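Local coordinates for thiamin pyrophosphokinase family protein (Enterococcus faecalis, PDB 3MEL) that probably catalyses the transfer of pyrophosphate from ATP to thiamine, and binds thiamine diphosphate and magnesium ions, at residues 153-158 / 209-214; 147-152 / 190-195; 3-8 / 21-26. All coordinates share one frame; numbering follows the deposited sequence.

Contact 1. Residues 153-158 / 209-214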
# COMPACT_ATOMS: atom_id res chain seq x y z
N LYS A 153 -4.63 -10.36 -15.88
CA LYS A 153 -3.94 -10.48 -14.60
C LYS A 153 -3.35 -11.88 -14.38
O LYS A 153 -3.90 -12.85 -14.84
CB LYS A 153 -4.89 -10.12 -13.46
CG LYS A 153 -5.49 -8.73 -13.55
CD LYS A 153 -4.44 -7.64 -13.35
CE LYS A 153 -5.08 -6.27 -13.07
NZ LYS A 153 -5.82 -5.70 -14.24
N GLU A 154 -2.23 -11.96 -13.65
CA GLU A 154 -1.57 -13.24 -13.38
C GLU A 154 -1.75 -13.76 -11.95
O GLU A 154 -1.75 -14.97 -11.73
CB GLU A 154 -0.07 -13.14 -13.69
CG GLU A 154 0.24 -12.60 -15.08
CD GLU A 154 1.63 -11.95 -15.18
OE1 GLU A 154 2.26 -12.08 -16.26
OE2 GLU A 154 2.07 -11.30 -14.19
N TYR A 155 -1.91 -12.85 -10.99
CA TYR A 155 -1.86 -13.23 -9.59
C TYR A 155 -3.17 -12.97 -8.85
O TYR A 155 -3.97 -12.14 -9.27
CB TYR A 155 -0.69 -12.53 -8.90
CG TYR A 155 0.64 -12.85 -9.56
CD1 TYR A 155 1.20 -14.13 -9.45
CD2 TYR A 155 1.33 -11.89 -10.28
CE1 TYR A 155 2.40 -14.43 -10.04
CE2 TYR A 155 2.55 -12.19 -10.88
CZ TYR A 155 3.08 -13.46 -10.75
OH TYR A 155 4.28 -13.78 -11.35
N LEU A 156 -3.39 -13.71 -7.77
CA LEU A 156 -4.56 -13.54 -6.92
C LEU A 156 -4.09 -13.40 -5.47
O LEU A 156 -3.12 -14.01 -5.06
CB LEU A 156 -5.49 -14.74 -7.08
CG LEU A 156 -6.75 -14.86 -6.20
CD1 LEU A 156 -7.72 -13.67 -6.37
CD2 LEU A 156 -7.45 -16.19 -6.45
N ALA A 157 -4.76 -12.57 -4.69
CA ALA A 157 -4.31 -12.35 -3.33
C ALA A 157 -5.49 -12.15 -2.40
O ALA A 157 -6.48 -11.49 -2.74
CB ALA A 157 -3.40 -11.16 -3.28
N TYR A 158 -5.39 -12.75 -1.23
CA TYR A 158 -6.34 -12.47 -0.17
C TYR A 158 -5.62 -11.70 0.92
O TYR A 158 -4.82 -12.24 1.70
CB TYR A 158 -6.98 -13.74 0.35
CG TYR A 158 -7.81 -14.43 -0.71
CD1 TYR A 158 -9.16 -14.17 -0.84
CD2 TYR A 158 -7.23 -15.34 -1.59
CE1 TYR A 158 -9.92 -14.79 -1.84
CE2 TYR A 158 -7.95 -15.96 -2.56
CZ TYR A 158 -9.30 -15.69 -2.68
OH TYR A 158 -10.01 -16.32 -3.66
N ILE A 209 -7.20 -8.98 -4.19
CA ILE A 209 -6.37 -8.23 -5.14
C ILE A 209 -5.86 -9.08 -6.28
O ILE A 209 -5.29 -10.14 -6.05
CB ILE A 209 -5.16 -7.56 -4.44
CG1 ILE A 209 -5.61 -6.47 -3.46
CG2 ILE A 209 -4.20 -6.97 -5.46
CD1 ILE A 209 -4.47 -5.82 -2.72
N GLN A 210 -6.07 -8.63 -7.52
CA GLN A 210 -5.51 -9.28 -8.70
C GLN A 210 -4.48 -8.38 -9.34
O GLN A 210 -4.71 -7.20 -9.53
CB GLN A 210 -6.61 -9.63 -9.70
CG GLN A 210 -7.63 -10.64 -9.20
CD GLN A 210 -8.58 -11.13 -10.29
OE1 GLN A 210 -9.79 -11.16 -10.10
NE2 GLN A 210 -8.01 -11.50 -11.44
N SER A 211 -3.33 -8.95 -9.70
CA SER A 211 -2.18 -8.14 -10.07
C SER A 211 -1.38 -8.83 -11.17
O SER A 211 -1.69 -9.96 -11.53
CB SER A 211 -1.29 -7.92 -8.84
OG SER A 211 -1.06 -9.13 -8.11
N LYS A 212 -0.37 -8.14 -11.70
CA LYS A 212 0.53 -8.72 -12.71
C LYS A 212 1.87 -7.99 -12.72
O LYS A 212 1.99 -6.91 -12.13
CB LYS A 212 -0.08 -8.65 -14.10
CG LYS A 212 -0.08 -7.25 -14.71
CD LYS A 212 -0.78 -7.24 -16.06
CE LYS A 212 -1.05 -5.82 -16.55
NZ LYS A 212 -1.87 -5.80 -17.80
N ASP A 213 2.86 -8.54 -13.41
CA ASP A 213 4.19 -7.92 -13.37
C ASP A 213 4.42 -6.76 -14.35
O ASP A 213 3.59 -6.49 -15.21
CB ASP A 213 5.30 -8.98 -13.46
CG ASP A 213 5.56 -9.67 -12.12
OD1 ASP A 213 5.48 -9.00 -11.06
OD2 ASP A 213 5.84 -10.89 -12.14
N LYS A 214 5.53 -6.07 -14.17
CA LYS A 214 5.86 -4.87 -14.94
C LYS A 214 6.60 -5.26 -16.21
O LYS A 214 6.02 -5.32 -17.29
CB LYS A 214 6.72 -3.91 -14.09
CG LYS A 214 6.72 -4.18 -12.56
CD LYS A 214 7.68 -3.24 -11.78
CE LYS A 214 7.83 -3.63 -10.27
NZ LYS A 214 8.86 -2.86 -9.48

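Contact 2. Residues 147-152 / 190-195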
# COMPACT_ATOMS: atom_id res chain seq x y z
N VAL A 147 -14.82 -15.50 -7.44
CA VAL A 147 -13.95 -14.41 -7.84
C VAL A 147 -13.54 -14.62 -9.29
O VAL A 147 -12.59 -15.37 -9.56
CB VAL A 147 -12.70 -14.35 -6.94
CG1 VAL A 147 -11.77 -13.25 -7.41
CG2 VAL A 147 -13.11 -14.16 -5.48
N PRO A 148 -14.24 -13.98 -10.22
CA PRO A 148 -13.95 -14.21 -11.64
C PRO A 148 -12.59 -13.62 -12.01
O PRO A 148 -12.32 -12.46 -11.69
CB PRO A 148 -15.08 -13.46 -12.37
CG PRO A 148 -16.12 -13.17 -11.31
CD PRO A 148 -15.34 -13.02 -10.04
N LYS A 149 -11.76 -14.39 -12.69
CA LYS A 149 -10.45 -13.89 -13.08
C LYS A 149 -10.53 -12.75 -14.10
O LYS A 149 -11.30 -12.80 -15.06
CB LYS A 149 -9.60 -15.00 -13.64
CG LYS A 149 -8.24 -14.52 -14.10
CD LYS A 149 -7.53 -15.61 -14.84
CE LYS A 149 -6.38 -15.07 -15.64
NZ LYS A 149 -5.20 -14.98 -14.76
N GLU A 150 -9.72 -11.73 -13.86
CA GLU A 150 -9.50 -10.66 -14.83
C GLU A 150 -8.50 -11.12 -15.88
O GLU A 150 -7.41 -11.59 -15.55
CB GLU A 150 -9.03 -9.39 -14.13
CG GLU A 150 -10.11 -8.82 -13.24
CD GLU A 150 -9.78 -7.44 -12.69
OE1 GLU A 150 -8.69 -6.92 -13.04
OE2 GLU A 150 -10.62 -6.87 -11.93
N PRO A 151 -8.88 -11.01 -17.17
CA PRO A 151 -8.14 -11.64 -18.27
C PRO A 151 -6.67 -11.23 -18.36
O PRO A 151 -5.84 -12.08 -18.70
CB PRO A 151 -8.90 -11.18 -19.51
CG PRO A 151 -10.22 -10.72 -19.01
CD PRO A 151 -10.03 -10.22 -17.64
N ASP A 152 -6.36 -9.97 -18.05
CA ASP A 152 -4.98 -9.46 -18.14
C ASP A 152 -4.11 -9.68 -16.89
O ASP A 152 -2.97 -9.23 -16.84
CB ASP A 152 -5.00 -7.97 -18.49
CG ASP A 152 -5.12 -7.09 -17.26
OD1 ASP A 152 -6.12 -7.23 -16.50
OD2 ASP A 152 -4.21 -6.25 -17.03
N ASN A 190 -0.89 -15.86 -4.98
CA ASN A 190 -1.72 -16.99 -5.35
C ASN A 190 -2.06 -16.91 -6.85
O ASN A 190 -1.88 -15.87 -7.47
CB ASN A 190 -2.98 -17.01 -4.50
CG ASN A 190 -3.59 -18.37 -4.41
OD1 ASN A 190 -3.28 -19.24 -5.22
ND2 ASN A 190 -4.45 -18.59 -3.42
N GLU A 191 -2.52 -18.01 -7.44
CA GLU A 191 -2.89 -18.04 -8.86
C GLU A 191 -4.24 -18.71 -9.09
O GLU A 191 -4.70 -19.52 -8.30
CB GLU A 191 -1.83 -18.73 -9.70
CG GLU A 191 -0.48 -18.05 -9.72
CD GLU A 191 0.56 -18.85 -10.49
OE1 GLU A 191 0.16 -19.78 -11.23
OE2 GLU A 191 1.77 -18.57 -10.38
N PHE A 192 -4.87 -18.34 -10.20
CA PHE A 192 -6.08 -19.00 -10.65
C PHE A 192 -5.70 -20.29 -11.34
O PHE A 192 -4.71 -20.33 -12.09
CB PHE A 192 -6.82 -18.11 -11.65
CG PHE A 192 -7.55 -16.97 -11.02
CD1 PHE A 192 -8.85 -17.14 -10.55
CD2 PHE A 192 -6.95 -15.73 -10.88
CE1 PHE A 192 -9.54 -16.10 -9.97
CE2 PHE A 192 -7.63 -14.67 -10.30
CZ PHE A 192 -8.92 -14.86 -9.84
N ILE A 193 -6.46 -21.35 -11.10
CA ILE A 193 -6.30 -22.56 -11.89
C ILE A 193 -7.42 -22.64 -12.94
O ILE A 193 -7.22 -23.15 -14.05
CB ILE A 193 -6.20 -23.85 -11.04
CG1 ILE A 193 -7.42 -24.02 -10.14
CG2 ILE A 193 -4.90 -23.87 -10.21
CD1 ILE A 193 -7.35 -25.27 -9.27
N GLU A 194 -8.58 -22.09 -12.61
CA GLU A 194 -9.68 -21.99 -13.57
C GLU A 194 -9.86 -20.53 -14.00
O GLU A 194 -8.91 -19.74 -13.96
CB GLU A 194 -10.98 -22.52 -12.96
CG GLU A 194 -10.88 -23.92 -12.38
CD GLU A 194 -12.12 -24.29 -11.58
OE1 GLU A 194 -12.89 -23.36 -11.23
OE2 GLU A 194 -12.32 -25.50 -11.32
N GLU A 195 -11.08 -20.18 -14.40
CA GLU A 195 -11.38 -18.80 -14.74
C GLU A 195 -12.00 -18.10 -13.53
O GLU A 195 -12.30 -16.90 -13.56
CB GLU A 195 -12.33 -18.75 -15.94
CG GLU A 195 -11.82 -19.53 -17.17
CD GLU A 195 -10.41 -19.12 -17.58
OE1 GLU A 195 -10.19 -17.92 -17.86
OE2 GLU A 195 -9.53 -20.02 -17.63

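Contact 3. Residues 3-8 / 21-26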
# COMPACT_ATOMS: atom_id res chain seq x y z
N ARG A 3 -22.12 1.92 -13.62
CA ARG A 3 -20.75 2.07 -13.17
C ARG A 3 -20.33 3.52 -13.17
O ARG A 3 -20.74 4.29 -14.04
CB ARG A 3 -19.82 1.28 -14.07
CG ARG A 3 -20.12 -0.19 -14.06
CD ARG A 3 -19.12 -0.93 -14.91
NE ARG A 3 -19.47 -2.34 -15.01
CZ ARG A 3 -20.13 -2.86 -16.04
NH1 ARG A 3 -20.49 -2.09 -17.06
NH2 ARG A 3 -20.42 -4.15 -16.05
N VAL A 4 -19.54 3.92 -12.18
CA VAL A 4 -19.02 5.27 -12.17
C VAL A 4 -17.52 5.22 -12.15
O VAL A 4 -16.95 4.39 -11.47
CB VAL A 4 -19.50 6.05 -10.96
CG1 VAL A 4 -18.99 7.48 -11.03
CG2 VAL A 4 -21.03 6.00 -10.87
N LEU A 5 -16.87 6.10 -12.90
CA LEU A 5 -15.40 6.12 -12.95
C LEU A 5 -14.81 7.39 -12.33
O LEU A 5 -15.15 8.48 -12.75
CB LEU A 5 -14.92 6.03 -14.39
CG LEU A 5 -13.41 6.08 -14.53
CD1 LEU A 5 -12.81 4.77 -14.09
CD2 LEU A 5 -13.01 6.38 -15.95
N LEU A 6 -13.92 7.24 -11.34
CA LEU A 6 -13.30 8.39 -10.66
C LEU A 6 -11.81 8.52 -10.97
O LEU A 6 -11.12 7.52 -11.01
CB LEU A 6 -13.54 8.33 -9.15
CG LEU A 6 -14.99 8.21 -8.68
CD1 LEU A 6 -15.47 6.78 -8.88
CD2 LEU A 6 -15.17 8.64 -7.24
N VAL A 7 -11.31 9.73 -11.17
CA VAL A 7 -9.92 9.92 -11.60
C VAL A 7 -9.10 10.86 -10.70
O VAL A 7 -9.25 12.07 -10.74
CB VAL A 7 -9.86 10.41 -13.06
CG1 VAL A 7 -8.44 10.40 -13.57
CG2 VAL A 7 -10.76 9.54 -13.95
N ALA A 8 -8.25 10.28 -9.86
CA ALA A 8 -7.30 11.04 -9.07
C ALA A 8 -6.18 11.55 -9.98
O ALA A 8 -6.21 11.35 -11.19
CB ALA A 8 -6.73 10.20 -7.97
N ALA A 21 -17.52 3.21 -22.67
CA ALA A 21 -18.89 2.72 -22.80
C ALA A 21 -19.38 2.19 -21.45
O ALA A 21 -20.55 2.36 -21.08
CB ALA A 21 -18.98 1.63 -23.84
N THR A 22 -18.47 1.57 -20.71
CA THR A 22 -18.84 0.85 -19.51
C THR A 22 -19.23 1.78 -18.36
O THR A 22 -19.94 1.37 -17.44
CB THR A 22 -17.70 -0.14 -19.09
OG1 THR A 22 -16.76 0.52 -18.22
CG2 THR A 22 -16.99 -0.70 -20.33
N TYR A 23 -18.79 3.03 -18.43
CA TYR A 23 -19.12 4.02 -17.40
C TYR A 23 -20.26 4.95 -17.80
O TYR A 23 -20.38 5.36 -18.95
CB TYR A 23 -17.87 4.80 -17.00
CG TYR A 23 -16.74 3.90 -16.63
CD1 TYR A 23 -16.83 3.08 -15.51
CD2 TYR A 23 -15.60 3.83 -17.41
CE1 TYR A 23 -15.79 2.22 -15.17
CE2 TYR A 23 -14.56 2.97 -17.09
CZ TYR A 23 -14.66 2.17 -15.97
OH TYR A 23 -13.63 1.33 -15.66
N ASP A 24 -21.12 5.26 -16.83
CA ASP A 24 -22.30 6.10 -17.03
C ASP A 24 -22.10 7.49 -16.44
O ASP A 24 -23.03 8.30 -16.46
CB ASP A 24 -23.51 5.48 -16.34
CG ASP A 24 -23.79 4.08 -16.82
OD1 ASP A 24 -23.95 3.89 -18.04
OD2 ASP A 24 -23.87 3.18 -15.97
N TYR A 25 -20.92 7.77 -15.91
CA TYR A 25 -20.67 9.00 -15.17
C TYR A 25 -19.17 9.09 -14.93
O TYR A 25 -18.56 8.15 -14.44
CB TYR A 25 -21.42 8.95 -13.84
CG TYR A 25 -21.58 10.29 -13.14
CD1 TYR A 25 -22.35 11.30 -13.71
CD2 TYR A 25 -20.98 10.54 -11.90
CE1 TYR A 25 -22.51 12.52 -13.07
CE2 TYR A 25 -21.15 11.75 -11.25
CZ TYR A 25 -21.91 12.74 -11.84
OH TYR A 25 -22.08 13.95 -11.23
N PHE A 26 -18.57 10.23 -15.29
CA PHE A 26 -17.13 10.40 -15.13
C PHE A 26 -16.82 11.50 -14.12
O PHE A 26 -17.32 12.61 -14.22
CB PHE A 26 -16.47 10.71 -16.47
CG PHE A 26 -16.53 9.58 -17.45
CD1 PHE A 26 -15.37 8.99 -17.93
CD2 PHE A 26 -17.75 9.10 -17.91
CE1 PHE A 26 -15.42 7.96 -18.86
CE2 PHE A 26 -17.80 8.06 -18.83
CZ PHE A 26 -16.63 7.49 -19.30

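Contact 1. Residues 153-158 / 209-214
A classic beta bulge opens the antiparallel pairing of residues 153-158 with 209-214: Glu154 and Tyr155 together face Ser211. Ser211 O is gripped by two amides, Glu154 N at 3.0 Å and Tyr155 N at 2.9 Å, which reach it from opposite faces of its carbonyl plane. Beyond the bulge the antiparallel pairing continues, Ile209 N donating to Ala157 O at 3.0 Å with a weak return bond from Ala157 N to Ile209 O. Glu154 reaches past the strand end, where its OE2 takes Asp213 N on the syn side at 3.0 Å, the donor lying 34° out of the carboxylate plane. The Tyr155 ring is tilted 62° from the Asp213 carboxylate, whose OD2 lies at the ring edge, near its plane, and accepts a weak bond from Tyr155 OH at 3.4 Å. Glu154 OE2 and Asp213 OD2 are 4.3 Å apart, a repulsion that the Asp213 N-H, and probably Arg105 of the second subunit, would ease. Strand 155-160 lies between 206-211 and 185-190. Leu156 and Gln210 are on the face that meets Phe192, while Tyr155, Ala157, Ile209 and Ser211 turn to the second subunit, whose Arg105 makes a cation-pi contact with Tyr155.

Contact 2. Residues 147-152 / 190-195
Lys149 lays its aliphatic chain over one face of the Phe192 ring, and CB, CG and CD each meet it. CB stands over the middle of the ring, 3.6 Å from the centroid and only 1° off the normal, a CH-pi contact of nearly ideal alignment; it also lies against Glu195 O. CG is anti to the backbone N (chi1 178°), a setting that carries it from the centre toward one side of the ring, where it meets Phe192 CD2 at 3.7 Å. CD continues across that side and touches CD2 and CG of Phe192. The chain then runs extended to CE and bends at the last torsion (chi4 85°), so that NZ turns to the carbonyl oxygen of Lys153 in its own loop, to which it is hydrogen-bonded. The amine therefore finds its partner away from the ring that its methylenes cover.

The backbone of the same residue supplies the polar bond of the contact: Lys149 N donates to Glu195 O at 2.7 Å, almost straight at 171°. At the rim of Phe192, Val147 O lies near the ring plane beside CE1, while Val147 CG1 packs against CZ at 4.1 Å.

The bond from Lys149 to Glu195 extends the antiparallel pairing of strands 144-148 and 196-200, which also joins Val147 to Ala197. Phe192, from the loop between strands 185-190 and 196-200, touches Gln210 of the large sheet and Ala197 of the three-stranded one. It thus bridges the two sheets, consistent with the beta sandwich of the C-terminal, thiamine-binding domain in thiamin pyrophosphokinases.

Contact 3. Residues 3-8 / 21-26
The Tyr23 ring has a partner on each face: Leu5 CB sits over its centre on one side, 3.5 Å above the plane, and Thr22 OG1 over its centre on the other. The Leu5 contact is a CH-pi interaction. Leu5 CG is anti to the backbone N (chi1 178°), and beyond it both methyls lie over the same ring, CD1 reaching Tyr23 CZ at 3.7 Å and CD2 lying near CD2 and CE2. Thr22 OG1 has its hydrogen bond with Glu19 O. Tyr25 is met differently, at its edge and in plane, by Val4 CG1, 3.8 Å from Tyr25 CD2; the two side chains lie side by side and point the same way. At the edge of the Arg3 guanidinium, also in plane, lies Thr22 O, which the arginine CB and CD touch as well.

Two main-chain bonds and one to a carboxylate join the segments. Leu5 N meets Tyr25 O at 3.1 Å, nearly along the C=O axis, and Asp24 N donates to Arg3 O at 3.0 Å. The Asp24 carboxylate returns to the same residue, OD2 accepting from Arg3 N at 3.2 Å on its anti side, with the donor tilted 32° out of the carboxylate plane. Leu5 and Phe26 then pair in parallel, the start of the junction between strands 3-7 and 26-29 in the large mixed sheet. On its other side strand 3-7 bonds to strand 95-99.

Chemically, Asp24 serves as an acceptor for a main-chain amide and makes no salt bridge with the guanidinium, since Arg3 NH1 stays 6.4 Å from OD2. Any attraction between the two charges is probably modest. The start of the strand is held by Asp24 through its main-chain N-H and its carboxylate, with the Leu5–Tyr23 packing beside it.

Contacts 1 and 2 form one continuous region, their centres 9 Å apart. The Lys212 ammonium and the Asp152 carboxylate join them by a salt bridge, and a probable hydrogen bond from Leu156 N to Asn190 O, 2.7 Å long, ties strand 155-160 to strand 185-190. Their segments alternate along the chain. Contact 3 lies in the catalytic half, about 23 Å from contact 1 and 24 Å from contact 2 between centres, yet contacts 1 and 3 both belong to the large mixed sheet. The side chain of Val4 is about 12 Å from that of Thr80, which binds thiamine diphosphate, so contact 3 does not line the pocket; contacts 1 and 2 also lie away from it.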